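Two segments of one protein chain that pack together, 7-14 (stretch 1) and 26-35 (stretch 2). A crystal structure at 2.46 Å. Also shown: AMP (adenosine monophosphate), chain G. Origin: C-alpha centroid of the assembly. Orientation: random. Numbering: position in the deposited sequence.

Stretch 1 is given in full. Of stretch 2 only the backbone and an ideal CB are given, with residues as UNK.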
# COMPACT_ATOMS: atom_id res chain seq x y z
N LYS A 7 -1.38 11.41 6.32
CA LYS A 7 0.04 11.22 6.64
C LYS A 7 0.56 9.97 5.97
O LYS A 7 0.14 8.87 6.28
CB LYS A 7 0.33 11.17 8.15
CG LYS A 7 -0.19 12.39 8.97
CD LYS A 7 -0.20 12.04 10.45
CE LYS A 7 -1.46 12.58 11.16
NZ LYS A 7 -1.97 11.63 12.23
N VAL A 8 1.47 10.17 5.04
CA VAL A 8 2.06 9.09 4.30
C VAL A 8 3.49 8.88 4.80
O VAL A 8 4.37 9.72 4.53
CB VAL A 8 2.09 9.47 2.82
CG1 VAL A 8 2.56 8.28 1.97
CG2 VAL A 8 0.73 9.96 2.38
N MSE A 9 3.73 7.77 5.49
CA MSE A 9 5.10 7.41 5.90
C MSE A 9 5.80 6.69 4.77
O MSE A 9 5.25 5.74 4.22
CB MSE A 9 5.09 6.53 7.14
CG MSE A 9 6.52 6.36 7.69
SE MSE A 9 6.55 5.61 9.45
CE MSE A 9 7.44 4.11 9.02
N VAL A 10 6.99 7.15 4.41
CA VAL A 10 7.73 6.59 3.27
C VAL A 10 9.08 6.14 3.79
O VAL A 10 9.83 6.95 4.28
CB VAL A 10 7.93 7.61 2.15
CG1 VAL A 10 8.71 6.99 1.01
CG2 VAL A 10 6.59 8.14 1.63
N ALA A 11 9.35 4.84 3.70
CA ALA A 11 10.54 4.26 4.24
C ALA A 11 11.60 4.34 3.14
O ALA A 11 11.44 3.74 2.07
CB ALA A 11 10.26 2.82 4.63
N VAL A 12 12.68 5.07 3.40
CA VAL A 12 13.70 5.32 2.38
C VAL A 12 15.06 4.80 2.82
O VAL A 12 15.43 4.87 4.01
CB VAL A 12 13.80 6.82 1.99
CG1 VAL A 12 12.43 7.36 1.48
CG2 VAL A 12 14.28 7.67 3.13
N ASN A 13 15.78 4.22 1.87
CA ASN A 13 17.11 3.71 2.14
C ASN A 13 18.07 4.01 0.99
O ASN A 13 17.64 4.47 -0.09
CB ASN A 13 17.04 2.22 2.43
CG ASN A 13 16.57 1.43 1.23
OD1 ASN A 13 15.61 1.80 0.54
ND2 ASN A 13 17.24 0.32 0.98
N ALA A 14 19.35 3.75 1.24
CA ALA A 14 20.41 4.06 0.30
C ALA A 14 20.58 2.93 -0.71
O ALA A 14 20.32 1.80 -0.39
CB ALA A 14 21.72 4.32 1.07
N UNK A 26 14.30 1.20 -5.42
CA UNK A 26 12.97 0.82 -5.06
C UNK A 26 12.23 1.90 -4.25
O UNK A 26 11.05 2.20 -4.50
CB UNK A 26 13.02 -0.49 -4.27
N UNK A 27 12.92 2.50 -3.30
CA UNK A 27 12.24 3.48 -2.47
C UNK A 27 12.09 4.77 -3.25
O UNK A 27 11.17 5.52 -3.00
CB UNK A 27 13.00 3.72 -1.16
N UNK A 28 12.95 5.00 -4.21
CA UNK A 28 12.85 6.16 -5.05
C UNK A 28 11.62 6.02 -5.94
O UNK A 28 10.80 6.95 -6.06
CB UNK A 28 14.12 6.34 -5.88
N UNK A 29 11.51 4.86 -6.58
CA UNK A 29 10.35 4.55 -7.38
C UNK A 29 9.09 4.65 -6.53
O UNK A 29 8.10 5.27 -6.94
CB UNK A 29 10.48 3.16 -8.00
N UNK A 30 9.16 4.07 -5.33
CA UNK A 30 8.05 4.11 -4.39
C UNK A 30 7.59 5.54 -4.06
O UNK A 30 6.40 5.83 -4.07
CB UNK A 30 8.45 3.39 -3.10
N UNK A 31 8.56 6.39 -3.75
CA UNK A 31 8.29 7.79 -3.45
C UNK A 31 7.74 8.51 -4.67
O UNK A 31 6.71 9.15 -4.58
CB UNK A 31 9.56 8.49 -2.95
N UNK A 32 8.40 8.42 -5.80
CA UNK A 32 7.94 9.13 -6.99
C UNK A 32 6.55 8.69 -7.45
O UNK A 32 5.75 9.49 -7.87
CB UNK A 32 8.94 8.93 -8.13
N UNK A 33 6.28 7.40 -7.36
CA UNK A 33 5.01 6.86 -7.73
C UNK A 33 3.93 7.43 -6.83
O UNK A 33 2.87 7.82 -7.32
CB UNK A 33 5.03 5.33 -7.66
N UNK A 34 4.19 7.44 -5.52
CA UNK A 34 3.25 8.00 -4.57
C UNK A 34 2.92 9.45 -4.88
O UNK A 34 1.77 9.80 -4.82
CB UNK A 34 3.81 7.88 -3.15
N UNK A 35 3.93 10.26 -5.22
CA UNK A 35 3.69 11.66 -5.58
C UNK A 35 2.87 11.77 -6.83
O UNK A 35 1.93 12.55 -6.89
CB UNK A 35 5.01 12.41 -5.76
P AMP G . 12.64 -5.14 0.29
O1P AMP G . 13.70 -5.29 1.22
O2P AMP G . 13.05 -5.18 -1.14
O3P AMP G . 11.44 -5.93 0.51
O5' AMP G . 12.05 -3.67 0.43
C5' AMP G . 12.86 -2.56 0.10
C4' AMP G . 12.21 -1.37 0.76
O4' AMP G . 12.29 -1.45 2.23
C3' AMP G . 12.87 -0.07 0.40
O3' AMP G . 12.32 0.37 -0.88
C2' AMP G . 12.39 0.82 1.54
O2' AMP G . 11.08 1.30 1.22
C1' AMP G . 12.34 -0.13 2.73
N9 AMP G . 13.65 -0.10 3.41
C8 AMP G . 14.68 -0.96 3.26
N7 AMP G . 15.69 -0.57 4.06
C5 AMP G . 15.29 0.50 4.74
C6 AMP G . 15.86 1.33 5.72
N6 AMP G . 17.08 1.15 6.18
N1 AMP G . 15.14 2.35 6.18
C2 AMP G . 13.92 2.61 5.76
N3 AMP G . 13.33 1.85 4.85
C4 AMP G . 13.99 0.80 4.33

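Stretch 2 is helical from 26 to 35 and runs nearly antiparallel to the strand of stretch 1, with 158° between their directions and a closest axial approach of 9.0 Å. The two converge toward the start of the helical segment: CA to CA, Val-8 lies 9.0 Å from position 34, Val-10 6.8 Å from position 31 and Val-12 5.4 Å from position 27. Of the positions that point toward stretch 1, 27 is therefore the most closely confined.

At position 26, CA-to-CB points sideways and the ideal CB has nothing of stretch 1 within 5.5 Å, but the ribose of AMP lies close by. A short polar side chain able to meet a sugar hydroxyl would suit, with serine, threonine or asparagine all plausible. The residue is Ser-26, whose chi1 of 70° (p) brings OG to 2.7 Å from AMP O3', which donates a hydrogen bond to it.

Position 27 points toward stretch 1 where the backbones are closest. The ideal CB is 3.6 Å from Ala-11 O, 3.7 Å from Asn-13 OD1 and 4.0 Å from Val-12 CA, so a small side chain is favoured: alanine, serine or cysteine. The amide of Asn-13 also offers a donor. The residue is Cys-27, in the p rotamer (82°). Asn-13 N donates a hydrogen bond to Cys-27 SG over 3.5 Å at an N-H...S angle of 158°, and the same sulfur packs 3.8 Å from Val-12 CB. One side chain thus serves both polar and apolar neighbours, and it has the largest area covered by the other stretch.

Positions 28 and 29 find no partner in stretch 1, and long polar side chains would be accommodated. They are Lys-28, extended with its end leading away, and Arg-29, whose NH1 forms a salt bridge with OE1 of the residue at 32, 3.5 Å away.

Position 30 points toward the strand, but its ideal CB is 5.5 Å from Val-10 CG1. A small or medium apolar residue would fit. The residue is Ala-30, whose methyl stays beyond contact distance of stretch 1.

From position 31, CA-to-CB runs sideways, with the ideal CB 4.3 Å from Val-10 CG1 and 5.4 Å from Val-12 CG1. These methyls favour an apolar side chain, such as leucine, methionine or an aromatic. In Phe-31, chi1 of 177° (t) leaves the ring with its edge to Val-10, whose CG1 is 4.3 Å from Phe-31 CD1.

Positions 32 and 33 are out of reach of stretch 1, which sets no preference. Glu-32 completes the salt bridge with Arg-29, and Trp-33 makes no contact with the strand.

Position 34 again points toward stretch 1, its ideal CB 5.3 Å from Val-8 CG1. Valine, isoleucine or threonine could present a methyl there. In Thr-34, CG2 reaches to 4.1 Å from Val-8 CG1, while OG1 donates a hydrogen bond to Ala-30 O (2.8 Å), satisfying the hydroxyl within the helix.

Position 35 is likewise out of reach, so stretch 1 would accept polar or apolar side chains alike; it is Leu-35, which makes no contact with stretch 1.

Stretch 2 (26-35) SCKRAFEWTL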
# COMPACT_ATOMS: atom_id res chain seq x y z
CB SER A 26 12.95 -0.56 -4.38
OG SER A 26 13.54 -0.49 -3.10
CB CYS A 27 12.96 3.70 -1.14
SG CYS A 27 14.38 4.85 -1.23
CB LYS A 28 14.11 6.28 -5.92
CG LYS A 28 14.31 7.68 -6.49
CD LYS A 28 15.57 7.78 -7.39
CE LYS A 28 15.42 8.94 -8.36
NZ LYS A 28 16.71 9.26 -9.08
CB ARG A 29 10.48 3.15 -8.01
CG ARG A 29 9.21 2.69 -8.67
CD ARG A 29 8.82 3.67 -9.80
NE ARG A 29 9.99 3.97 -10.61
CZ ARG A 29 10.30 5.16 -11.08
NH1 ARG A 29 9.50 6.21 -10.85
NH2 ARG A 29 11.41 5.30 -11.78
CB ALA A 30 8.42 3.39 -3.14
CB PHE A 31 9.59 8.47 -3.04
CG PHE A 31 9.46 9.94 -2.78
CD1 PHE A 31 9.09 10.40 -1.50
CD2 PHE A 31 9.81 10.87 -3.77
CE1 PHE A 31 9.01 11.76 -1.25
CE2 PHE A 31 9.75 12.23 -3.51
CZ PHE A 31 9.35 12.68 -2.25
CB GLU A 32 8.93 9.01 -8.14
CG GLU A 32 10.28 9.59 -7.73
CD GLU A 32 11.25 9.81 -8.87
OE1 GLU A 32 11.20 9.07 -9.89
OE2 GLU A 32 12.07 10.74 -8.71
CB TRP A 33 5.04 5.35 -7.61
CG TRP A 33 3.83 4.68 -8.10
CD1 TRP A 33 3.62 4.19 -9.36
CD2 TRP A 33 2.64 4.40 -7.36
NE1 TRP A 33 2.40 3.63 -9.44
CE2 TRP A 33 1.76 3.74 -8.23
CE3 TRP A 33 2.23 4.66 -6.05
CZ2 TRP A 33 0.48 3.33 -7.85
CZ3 TRP A 33 0.96 4.24 -5.66
CH2 TRP A 33 0.11 3.57 -6.56
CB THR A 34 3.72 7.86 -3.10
OG1 THR A 34 4.00 6.49 -2.82
CG2 THR A 34 2.63 8.32 -2.15
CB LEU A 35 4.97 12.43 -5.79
CG LEU A 35 5.78 12.54 -4.51
CD1 LEU A 35 6.95 13.43 -4.89
CD2 LEU A 35 4.92 13.17 -3.42
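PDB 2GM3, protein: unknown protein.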